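Local coordinates for periplasmic binding protein/LacI transcriptional regulator (Burkholderia graminis C4D1M, PDB 5HQJ) that binds D-arabinose, held as the alpha-pyranose, and is probably the sugar-capturing periplasmic component of an ABC transporter, at residues Asp28-Val33 / Gly57-Trp62; Thr130-Ala135 / Asn166-Gly171; Ala154-Gln159 / Ser199-Thr204. One frame throughout, in Å; residues are numbered along the deposited sequence.

How the contacts relate
From the N terminus, contact 1 comes first and closes the shortest loop: strands 30-34 and 59-62 pair, with helix 42-56 connecting them along the chain, at the edge of the parallel sheet of the first lobe. It is finished before the others begin. Contacts 2 and 3 cross, their segments alternating as 130-135, 154-159, 166-171 and 199-204. Contact 2 joins the start of helix 132-146 to helix 163-176 beside the sugar; contact 3 lays helix 194-207 on strand 150-156 in the mixed sheet of the other. These two touch where Ile169 packs on Ile155 and Thr157, whereas contact 1 lies on the other side of the chain's centre, its centre about 31 Å and 38 Å from theirs.

Contact 1 (Asp28-Val33 / Gly57-Trp62); sequences DISVAV and GVKYQW
Val33 divides its two methyls between two aromatic side chains of the neighbouring strand. CG2 meets CE1 of Tyr60 at 3.5 Å, coming to the edge of the phenol ring near its plane, while CG1 reaches CZ3 of Trp62 at 3.8 Å, with the indole slanting past the valine. Tyr60 carries CG anti to its backbone N (chi1 168°), which swings the ring until its CD1-CE1 edge runs past both Val31 and Val33; CD1 borders CG2 of Val31 at 4.1 Å. The phenol oxygen is hydrogen-bonded to Asn46 of helix 42-56, and Trp62 N lies over one ring face, offset toward the rim. Further back, Val58 sets its methyls against two residues: CG1 touches CB of Ile29 at 3.8 Å, and CG2 meets CG2 of Val31, the two valines crossing at about a right angle.

These apolar groups lie inside a beta-alpha-beta unit, strand 30-34, helix 42-56 and strand 59-62, at the margin of the parallel sheet of a periplasmic-binding-protein lobe. Gly57, at positive phi, is the C-prime residue of a Schellman motif that ends the helix, with Val58 N bonded back to Ala53 O. The strands then pair in parallel: Lys59 N, Val31 N, Gln61 N and Val33 N bond in turn to Ile29 O, Lys59 O, Val31 O and Gln61 O.

On the sheet face carrying Ser30, Ala32, Lys59 and Gln61 the contacts are thinner. Ser30 OG lies beside CG of Lys59 at 3.4 Å, and CG of Gln61 rests against CB of Ala32, both residues also touching Leu80 of helix 71-82. Lys59 bends at chi2 (64°), bringing NZ to a hydrogen bond with Tyr60 O at 3.0 Å, approached from above the carbonyl plane.

Contact 2 (Thr130-Ala135 / Asn166-Gly171); sequences TNNEQA and NERIAG. With 64K (alpha-D-arabinopyranose), chain B.
Asn132 and Arg168 form the tight, buried half of this helix-helix contact. Arg168 donates two hydrogen bonds side-on, from NE at 2.8 Å and NH2 at 2.9 Å, to the single oxygen OD1 of Asn132. That oxygen lies in the guanidinium plane, but both nitrogens reach it from the same face of the amide, whose plane is turned 39° from the guanidinium. The arginine chain is extended from CG to NE, carrying its head beyond the helix to alpha-D-arabinopyranose: NH2 donates to sugar O2 at 2.7 Å and NH1 to O3 at 2.8 Å. Phe246 adds a cation-pi contact. The backbones are also close. Glu133 CA makes a CA-H...O contact with Glu167 O at 3.4 Å, and Gly171 CA another with Glu133 O at 3.5 Å; with no side chain at Gly171, the first turn of helix 132-146 can press directly on helix 163-176.

Toward the partly exposed side, Glu133 and Glu167 meet more loosely. Glu133 turns its carboxylate to a salt bridge with Lys174, while Glu167 OE1 is linked to Asn132 ND2 through one water, which accepts from the amide at 2.9 Å and donates to the carboxylate at 3.0 Å. Two arginine donors on one atom identify it as OD1, and ND2 is left to donate to this water. Asn132 is thus a second-shell residue: by occupying NE and sharing NH2, it helps fix the rotation of the guanidinium and leaves the second N-H of NH2 for sugar O2, while NH1 divides its donors between sugar O3 and Val217 O.

Contact 3 (Ala154-Gln159 / Ser199-Thr204); sequences AIITGQ and SVVETT
Ile156, the residue most buried by this contact, points from its strand toward the helix and meets Val200 alongside, CD1 lying 3.8 Å from CG1 of Val200. CG1 of the isoleucine stands anti to the carbonyl carbon and the chain bends at chi2 (-58°), carrying CD1 to the valine; the two side chains slide past each other in opposite directions. CG1 of the same isoleucine is more distant from Val201, at 4.5 Å from its CG2, and CD1 passes OG1 of Thr204 at 4.3 Å. A turn further along the helix, Thr204 uses its methyl. CG2, anti to the backbone N, drops onto CB of Ala154 at 3.7 Å, so that one methyl takes the other.

Strand 154-156 and helix 199-204 run almost exactly antiparallel, 173° between their directions, with axes 10.2 Å apart, as expected for a helix lying on a sheet. Helix 194-207 connects edge strand 181-188 to strand 211-216, and strand 150-156 lies between those two; the contact is therefore the point where this beta-alpha-beta crossover passes over the strand it skips. Ile155 faces the other side of the sheet and packs on helix 163-176, giving the layered alpha/beta build of this lobe, one of the two between which the sugar is held. Val201 continues toward Val225 and Val228 of helix 221-229.

No hydrogen bond joins the two segments. The hydroxyl of Thr204 is paired with the carboxylate of Glu186 on strand 181-188, although Val200 O of its own helix, 2.9 Å from OG1, is also within reach of its one proton. Cohesion here consequently rests on methyl-to-methyl packing, while the threonine hydroxyl finds its partner at the margin of the apolar layer and not on strand 154-156.

Contact 1 (Asp28-Val33 / Gly57-Trp62)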
loop_
_atom_site.group_PDB
_atom_site.type_symbol
_atom_site.label_atom_id
_atom_site.label_comp_id
_atom_site.label_asym_id
_atom_site.label_seq_id
_atom_site.Cartn_x
_atom_site.Cartn_y
_atom_site.Cartn_z
ATOM N N ASP A 28 -25.095 2.115 18.683
ATOM C CA ASP A 28 -24.175 2.284 19.812
ATOM C C ASP A 28 -22.764 1.781 19.494
ATOM O O ASP A 28 -21.834 1.976 20.291
ATOM C CB ASP A 28 -24.700 1.555 21.054
ATOM C CG ASP A 28 -26.087 2.005 21.448
ATOM O OD1 ASP A 28 -26.353 3.229 21.393
ATOM O OD2 ASP A 28 -26.908 1.129 21.804
ATOM N N ILE A 29 -22.604 1.139 18.337
ATOM C CA ILE A 29 -21.297 0.639 17.926
ATOM C C ILE A 29 -20.478 1.753 17.323
ATOM O O ILE A 29 -20.957 2.539 16.503
ATOM C CB ILE A 29 -21.393 -0.502 16.913
ATOM C CG1 ILE A 29 -22.114 -1.695 17.529
ATOM C CG2 ILE A 29 -19.989 -0.958 16.465
ATOM C CD1 ILE A 29 -22.362 -2.843 16.554
ATOM N N SER A 30 -19.224 1.796 17.739
ATOM C CA SER A 30 -18.293 2.819 17.323
ATOM C C SER A 30 -17.042 2.139 16.802
ATOM O O SER A 30 -16.431 1.327 17.516
ATOM C CB SER A 30 -17.953 3.744 18.493
ATOM O OG SER A 30 -17.361 4.945 18.046
ATOM N N VAL A 31 -16.675 2.471 15.563
ATOM C CA VAL A 31 -15.474 1.947 14.923
ATOM C C VAL A 31 -14.643 3.075 14.343
ATOM O O VAL A 31 -15.169 4.079 13.865
ATOM C CB VAL A 31 -15.815 0.932 13.801
ATOM C CG1 VAL A 31 -16.569 -0.239 14.393
ATOM C CG2 VAL A 31 -16.608 1.578 12.640
ATOM N N ALA A 32 -13.343 2.871 14.363
ATOM C CA ALA A 32 -12.381 3.835 13.900
ATOM C C ALA A 32 -11.436 3.163 12.902
ATOM O O ALA A 32 -11.001 2.032 13.134
ATOM C CB ALA A 32 -11.611 4.424 15.074
ATOM N N VAL A 33 -11.148 3.855 11.800
ATOM C CA VAL A 33 -10.210 3.363 10.802
ATOM C C VAL A 33 -9.097 4.372 10.581
ATOM O O VAL A 33 -9.357 5.575 10.423
ATOM C CB VAL A 33 -10.923 3.055 9.480
ATOM C CG1 VAL A 33 -9.959 2.398 8.523
ATOM C CG2 VAL A 33 -12.100 2.134 9.706
ATOM N N GLY A 57 -25.062 0.690 9.856
ATOM C CA GLY A 57 -25.685 1.597 10.801
ATOM C C GLY A 57 -24.869 1.936 12.038
ATOM O O GLY A 57 -25.435 2.312 13.071
ATOM N N VAL A 58 -23.550 1.819 11.952
ATOM C CA VAL A 58 -22.698 2.107 13.101
ATOM C C VAL A 58 -22.048 3.481 12.974
ATOM O O VAL A 58 -21.988 4.062 11.883
ATOM C CB VAL A 58 -21.619 1.025 13.271
ATOM C CG1 VAL A 58 -22.247 -0.345 13.174
ATOM C CG2 VAL A 58 -20.519 1.162 12.225
ATOM N N LYS A 59 -21.573 3.990 14.106
ATOM C CA LYS A 59 -20.775 5.204 14.148
ATOM C C LYS A 59 -19.402 4.887 13.586
ATOM O O LYS A 59 -18.821 3.854 13.908
ATOM C CB LYS A 59 -20.675 5.745 15.586
ATOM C CG LYS A 59 -19.444 6.612 15.868
ATOM C CD LYS A 59 -19.431 7.906 15.056
ATOM C CE LYS A 59 -18.128 8.679 15.241
ATOM N NZ LYS A 59 -17.959 9.742 14.207
ATOM N N TYR A 60 -18.895 5.788 12.751
ATOM C CA TYR A 60 -17.648 5.587 12.046
ATOM C C TYR A 60 -16.791 6.843 12.143
ATOM O O TYR A 60 -17.306 7.944 11.945
ATOM C CB TYR A 60 -17.942 5.233 10.578
ATOM C CG TYR A 60 -16.733 5.285 9.664
ATOM C CD1 TYR A 60 -15.796 4.262 9.650
ATOM C CD2 TYR A 60 -16.538 6.357 8.806
ATOM C CE1 TYR A 60 -14.698 4.318 8.817
ATOM C CE2 TYR A 60 -15.447 6.422 7.965
ATOM C CZ TYR A 60 -14.520 5.408 7.978
ATOM O OH TYR A 60 -13.416 5.443 7.145
ATOM N N GLN A 61 -15.501 6.684 12.456
ATOM C CA GLN A 61 -14.533 7.765 12.274
ATOM C C GLN A 61 -13.279 7.333 11.520
ATOM O O GLN A 61 -12.732 6.222 11.677
ATOM C CB GLN A 61 -14.122 8.379 13.627
ATOM C CG GLN A 61 -14.188 7.401 14.735
ATOM C CD GLN A 61 -13.700 7.943 16.063
ATOM O OE1 GLN A 61 -13.122 9.028 16.141
ATOM N NE2 GLN A 61 -13.933 7.179 17.121
ATOM N N TRP A 62 -12.821 8.267 10.706
ATOM C CA TRP A 62 -11.567 8.181 9.991
ATOM C C TRP A 62 -10.566 9.071 10.719
ATOM O O TRP A 62 -10.770 10.282 10.814
ATOM C CB TRP A 62 -11.823 8.606 8.535
ATOM C CG TRP A 62 -10.684 8.646 7.597
ATOM C CD1 TRP A 62 -10.053 9.752 7.126
ATOM C CD2 TRP A 62 -10.058 7.531 6.962
ATOM N NE1 TRP A 62 -9.080 9.403 6.226
ATOM C CE2 TRP A 62 -9.059 8.038 6.111
ATOM C CE3 TRP A 62 -10.254 6.143 7.015
ATOM C CZ2 TRP A 62 -8.243 7.225 5.355
ATOM C CZ3 TRP A 62 -9.431 5.332 6.238
ATOM C CH2 TRP A 62 -8.438 5.869 5.445
#

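Contact 2 (Thr130-Ala135 / Asn166-Gly171)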
loop_
_atom_site.group_PDB
_atom_site.type_symbol
_atom_site.label_atom_id
_atom_site.label_comp_id
_atom_site.label_asym_id
_atom_site.label_seq_id
_atom_site.Cartn_x
_atom_site.Cartn_y
_atom_site.Cartn_z
ATOM N N THR A 130 -3.148 -7.036 0.676
ATOM C CA THR A 130 -2.400 -7.652 -0.405
ATOM C C THR A 130 -1.396 -8.647 0.152
ATOM O O THR A 130 -0.897 -8.499 1.274
ATOM C CB THR A 130 -1.676 -6.555 -1.222
ATOM O OG1 THR A 130 -2.688 -5.684 -1.698
ATOM C CG2 THR A 130 -0.902 -7.118 -2.357
ATOM N N ASN A 131 -1.109 -9.675 -0.651
ATOM C CA ASN A 131 0.040 -10.545 -0.405
ATOM C C ASN A 131 1.215 -9.853 -1.031
ATOM O O ASN A 131 1.421 -9.934 -2.234
ATOM C CB ASN A 131 -0.147 -11.932 -1.008
ATOM C CG ASN A 131 1.017 -12.861 -0.707
ATOM O OD1 ASN A 131 2.122 -12.417 -0.350
ATOM N ND2 ASN A 131 0.777 -14.160 -0.847
ATOM N N ASN A 132 1.928 -9.105 -0.219
ATOM C CA ASN A 132 2.833 -8.111 -0.784
ATOM C C ASN A 132 4.092 -8.727 -1.336
ATOM O O ASN A 132 4.570 -8.301 -2.383
ATOM C CB ASN A 132 3.118 -7.057 0.255
ATOM C CG ASN A 132 1.954 -6.125 0.429
ATOM O OD1 ASN A 132 1.670 -5.295 -0.443
ATOM N ND2 ASN A 132 1.255 -6.255 1.548
ATOM N N GLU A 133 4.590 -9.789 -0.720
ATOM C CA GLU A 133 5.740 -10.452 -1.328
ATOM C C GLU A 133 5.308 -11.050 -2.673
ATOM O O GLU A 133 6.024 -10.915 -3.662
ATOM C CB GLU A 133 6.352 -11.523 -0.415
ATOM C CG GLU A 133 7.629 -12.107 -1.011
ATOM C CD GLU A 133 8.470 -12.882 -0.013
ATOM O OE1 GLU A 133 8.315 -12.666 1.207
ATOM O OE2 GLU A 133 9.298 -13.705 -0.458
ATOM N N GLN A 134 4.128 -11.680 -2.757
ATOM C CA GLN A 134 3.688 -12.241 -4.031
ATOM C C GLN A 134 3.493 -11.142 -5.082
ATOM O O GLN A 134 3.759 -11.346 -6.266
ATOM C CB GLN A 134 2.370 -13.065 -3.881
ATOM C CG GLN A 134 1.841 -13.636 -5.193
ATOM C CD GLN A 134 2.841 -14.545 -5.886
ATOM O OE1 GLN A 134 3.272 -14.277 -7.009
ATOM N NE2 GLN A 134 3.205 -15.634 -5.224
ATOM N N ALA A 135 3.007 -9.977 -4.670
ATOM C CA ALA A 135 2.887 -8.904 -5.648
ATOM C C ALA A 135 4.278 -8.531 -6.226
ATOM O O ALA A 135 4.422 -8.242 -7.409
ATOM C CB ALA A 135 2.237 -7.693 -5.024
ATOM N N ASN A 166 8.519 -3.266 2.101
ATOM C CA ASN A 166 9.715 -4.094 2.132
ATOM C C ASN A 166 9.467 -5.520 1.645
ATOM O O ASN A 166 10.323 -6.106 1.011
ATOM C CB ASN A 166 10.329 -4.119 3.538
ATOM C CG ASN A 166 10.920 -2.795 3.918
ATOM O OD1 ASN A 166 11.270 -1.987 3.057
ATOM N ND2 ASN A 166 11.061 -2.564 5.201
ATOM N N GLU A 167 8.279 -6.064 1.892
ATOM C CA GLU A 167 7.914 -7.329 1.319
ATOM C C GLU A 167 7.843 -7.280 -0.202
ATOM O O GLU A 167 8.255 -8.213 -0.859
ATOM C CB GLU A 167 6.583 -7.775 1.910
ATOM C CG GLU A 167 6.776 -8.198 3.365
ATOM C CD GLU A 167 5.475 -8.452 4.104
ATOM O OE1 GLU A 167 4.440 -7.930 3.664
ATOM O OE2 GLU A 167 5.487 -9.165 5.128
ATOM N N ARG A 168 7.298 -6.202 -0.745
ATOM C CA ARG A 168 7.233 -6.028 -2.179
ATOM C C ARG A 168 8.644 -6.067 -2.747
ATOM O O ARG A 168 8.929 -6.706 -3.758
ATOM C CB ARG A 168 6.572 -4.688 -2.558
ATOM C CG ARG A 168 5.094 -4.679 -2.206
ATOM C CD ARG A 168 4.454 -3.293 -2.393
ATOM N NE ARG A 168 3.168 -3.313 -1.719
ATOM C CZ ARG A 168 2.408 -2.262 -1.479
ATOM N NH1 ARG A 168 2.748 -1.047 -1.917
ATOM N NH2 ARG A 168 1.244 -2.421 -0.835
ATOM N N ILE A 169 9.533 -5.323 -2.117
ATOM C CA ILE A 169 10.931 -5.342 -2.567
ATOM C C ILE A 169 11.575 -6.745 -2.497
ATOM O O ILE A 169 12.290 -7.224 -3.423
ATOM C CB ILE A 169 11.792 -4.347 -1.737
ATOM C CG1 ILE A 169 11.291 -2.912 -1.919
ATOM C CG2 ILE A 169 13.297 -4.418 -2.108
ATOM C CD1 ILE A 169 11.886 -1.922 -0.908
ATOM N N ALA A 170 11.350 -7.437 -1.393
ATOM C CA ALA A 170 11.862 -8.804 -1.256
ATOM C C ALA A 170 11.308 -9.741 -2.329
ATOM O O ALA A 170 12.055 -10.549 -2.877
ATOM C CB ALA A 170 11.573 -9.301 0.122
ATOM N N GLY A 171 10.027 -9.605 -2.653
ATOM C CA GLY A 171 9.452 -10.363 -3.751
ATOM C C GLY A 171 10.087 -10.085 -5.103
ATOM O O GLY A 171 10.376 -11.002 -5.874
HETATM O O2 64K B . -0.217 -0.306 0.010
HETATM C C2 64K B . 0.542 0.949 0.048
HETATM C C3 64K B . 0.234 1.695 -1.210
HETATM O O3 64K B . 0.926 1.087 -2.278
HETATM C C4 64K B . 0.723 3.138 -1.156
HETATM O O4 64K B . 2.160 3.221 -1.158
HETATM C C5 64K B . 0.246 3.777 0.069
HETATM O O5 64K B . 0.807 3.080 1.209
HETATM C C1 64K B . 0.132 1.754 1.249
HETATM O O1 64K B . 0.544 1.092 2.382
HETATM O O HOH W 1 1.601 -8.618 3.250
#

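Contact 3 (Ala154-Gln159 / Ser199-Thr204)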
loop_
_atom_site.group_PDB
_atom_site.type_symbol
_atom_site.label_atom_id
_atom_site.label_comp_id
_atom_site.label_asym_id
_atom_site.label_seq_id
_atom_site.Cartn_x
_atom_site.Cartn_y
_atom_site.Cartn_z
ATOM N N ALA A 154 16.120 -0.503 -11.427
ATOM C CA ALA A 154 16.068 0.238 -10.160
ATOM C C ALA A 154 14.718 0.052 -9.479
ATOM O O ALA A 154 13.706 -0.168 -10.136
ATOM C CB ALA A 154 16.350 1.730 -10.363
ATOM N N ILE A 155 14.733 0.099 -8.151
ATOM C CA ILE A 155 13.558 -0.039 -7.320
ATOM C C ILE A 155 13.404 1.199 -6.466
ATOM O O ILE A 155 14.337 1.592 -5.739
ATOM C CB ILE A 155 13.644 -1.300 -6.395
ATOM C CG1 ILE A 155 13.908 -2.561 -7.195
ATOM C CG2 ILE A 155 12.349 -1.378 -5.486
ATOM C CD1 ILE A 155 14.113 -3.799 -6.310
ATOM N N ILE A 156 12.239 1.836 -6.579
ATOM C CA ILE A 156 11.907 3.076 -5.849
ATOM C C ILE A 156 10.844 2.727 -4.838
ATOM O O ILE A 156 9.771 2.214 -5.221
ATOM C CB ILE A 156 11.417 4.196 -6.798
ATOM C CG1 ILE A 156 12.392 4.393 -7.971
ATOM C CG2 ILE A 156 11.197 5.469 -6.045
ATOM C CD1 ILE A 156 13.806 4.726 -7.582
ATOM N N THR A 157 11.108 2.987 -3.556
ATOM C CA THR A 157 10.140 2.659 -2.529
ATOM C C THR A 157 9.691 3.905 -1.803
ATOM O O THR A 157 10.082 5.012 -2.178
ATOM C CB THR A 157 10.710 1.576 -1.569
ATOM O OG1 THR A 157 9.646 1.173 -0.693
ATOM C CG2 THR A 157 11.971 2.036 -0.783
ATOM N N GLY A 158 8.880 3.722 -0.758
ATOM C CA GLY A 158 8.364 4.843 0.008
ATOM C C GLY A 158 9.149 4.991 1.282
ATOM O O GLY A 158 10.358 5.217 1.261
ATOM N N GLN A 159 8.455 4.798 2.400
ATOM C CA GLN A 159 9.104 4.826 3.696
ATOM C C GLN A 159 9.824 3.478 3.948
ATOM O O GLN A 159 9.291 2.402 3.694
ATOM C CB GLN A 159 8.079 5.178 4.796
ATOM C CG GLN A 159 6.731 4.418 4.789
ATOM C CD GLN A 159 5.624 5.077 3.941
ATOM O OE1 GLN A 159 5.615 4.953 2.726
ATOM N NE2 GLN A 159 4.673 5.745 4.595
ATOM N N SER A 199 13.441 13.820 -7.267
ATOM C CA SER A 199 14.892 13.926 -7.049
ATOM C C SER A 199 15.575 12.583 -7.196
ATOM O O SER A 199 16.589 12.396 -7.907
ATOM C CB SER A 199 15.191 14.483 -5.651
ATOM O OG SER A 199 14.431 15.649 -5.397
ATOM N N VAL A 200 14.999 11.564 -6.549
ATOM C CA VAL A 200 15.550 10.224 -6.630
ATOM C C VAL A 200 15.550 9.695 -8.041
ATOM O O VAL A 200 16.564 9.219 -8.519
ATOM C CB VAL A 200 14.772 9.261 -5.696
ATOM C CG1 VAL A 200 15.240 7.798 -5.892
ATOM C CG2 VAL A 200 14.941 9.718 -4.238
ATOM N N VAL A 201 14.421 9.814 -8.735
ATOM C CA VAL A 201 14.363 9.322 -10.096
ATOM C C VAL A 201 15.342 10.073 -11.006
ATOM O O VAL A 201 16.020 9.431 -11.813
ATOM C CB VAL A 201 12.941 9.412 -10.668
ATOM C CG1 VAL A 201 12.930 9.167 -12.183
ATOM C CG2 VAL A 201 12.075 8.368 -10.000
ATOM N N GLU A 202 15.379 11.406 -10.914
ATOM C CA GLU A 202 16.367 12.171 -11.679
ATOM C C GLU A 202 17.803 11.654 -11.495
ATOM O O GLU A 202 18.526 11.516 -12.444
ATOM C CB GLU A 202 16.334 13.655 -11.295
ATOM C CG GLU A 202 15.105 14.378 -11.746
ATOM C CD GLU A 202 15.033 15.776 -11.182
ATOM O OE1 GLU A 202 15.760 16.060 -10.202
ATOM O OE2 GLU A 202 14.243 16.582 -11.715
ATOM N N THR A 203 18.198 11.414 -10.235
ATOM C CA THR A 203 19.530 10.916 -9.930
ATOM C C THR A 203 19.782 9.516 -10.503
ATOM O O THR A 203 20.840 9.228 -11.070
ATOM C CB THR A 203 19.736 10.936 -8.408
ATOM O OG1 THR A 203 19.696 12.297 -7.956
ATOM C CG2 THR A 203 21.063 10.339 -8.032
ATOM N N THR A 204 18.779 8.654 -10.406
ATOM C CA THR A 204 18.896 7.324 -10.979
ATOM C C THR A 204 19.182 7.307 -12.469
ATOM O O THR A 204 20.049 6.560 -12.956
ATOM C CB THR A 204 17.595 6.511 -10.751
ATOM O OG1 THR A 204 17.233 6.555 -9.372
ATOM C CG2 THR A 204 17.768 5.058 -11.223
#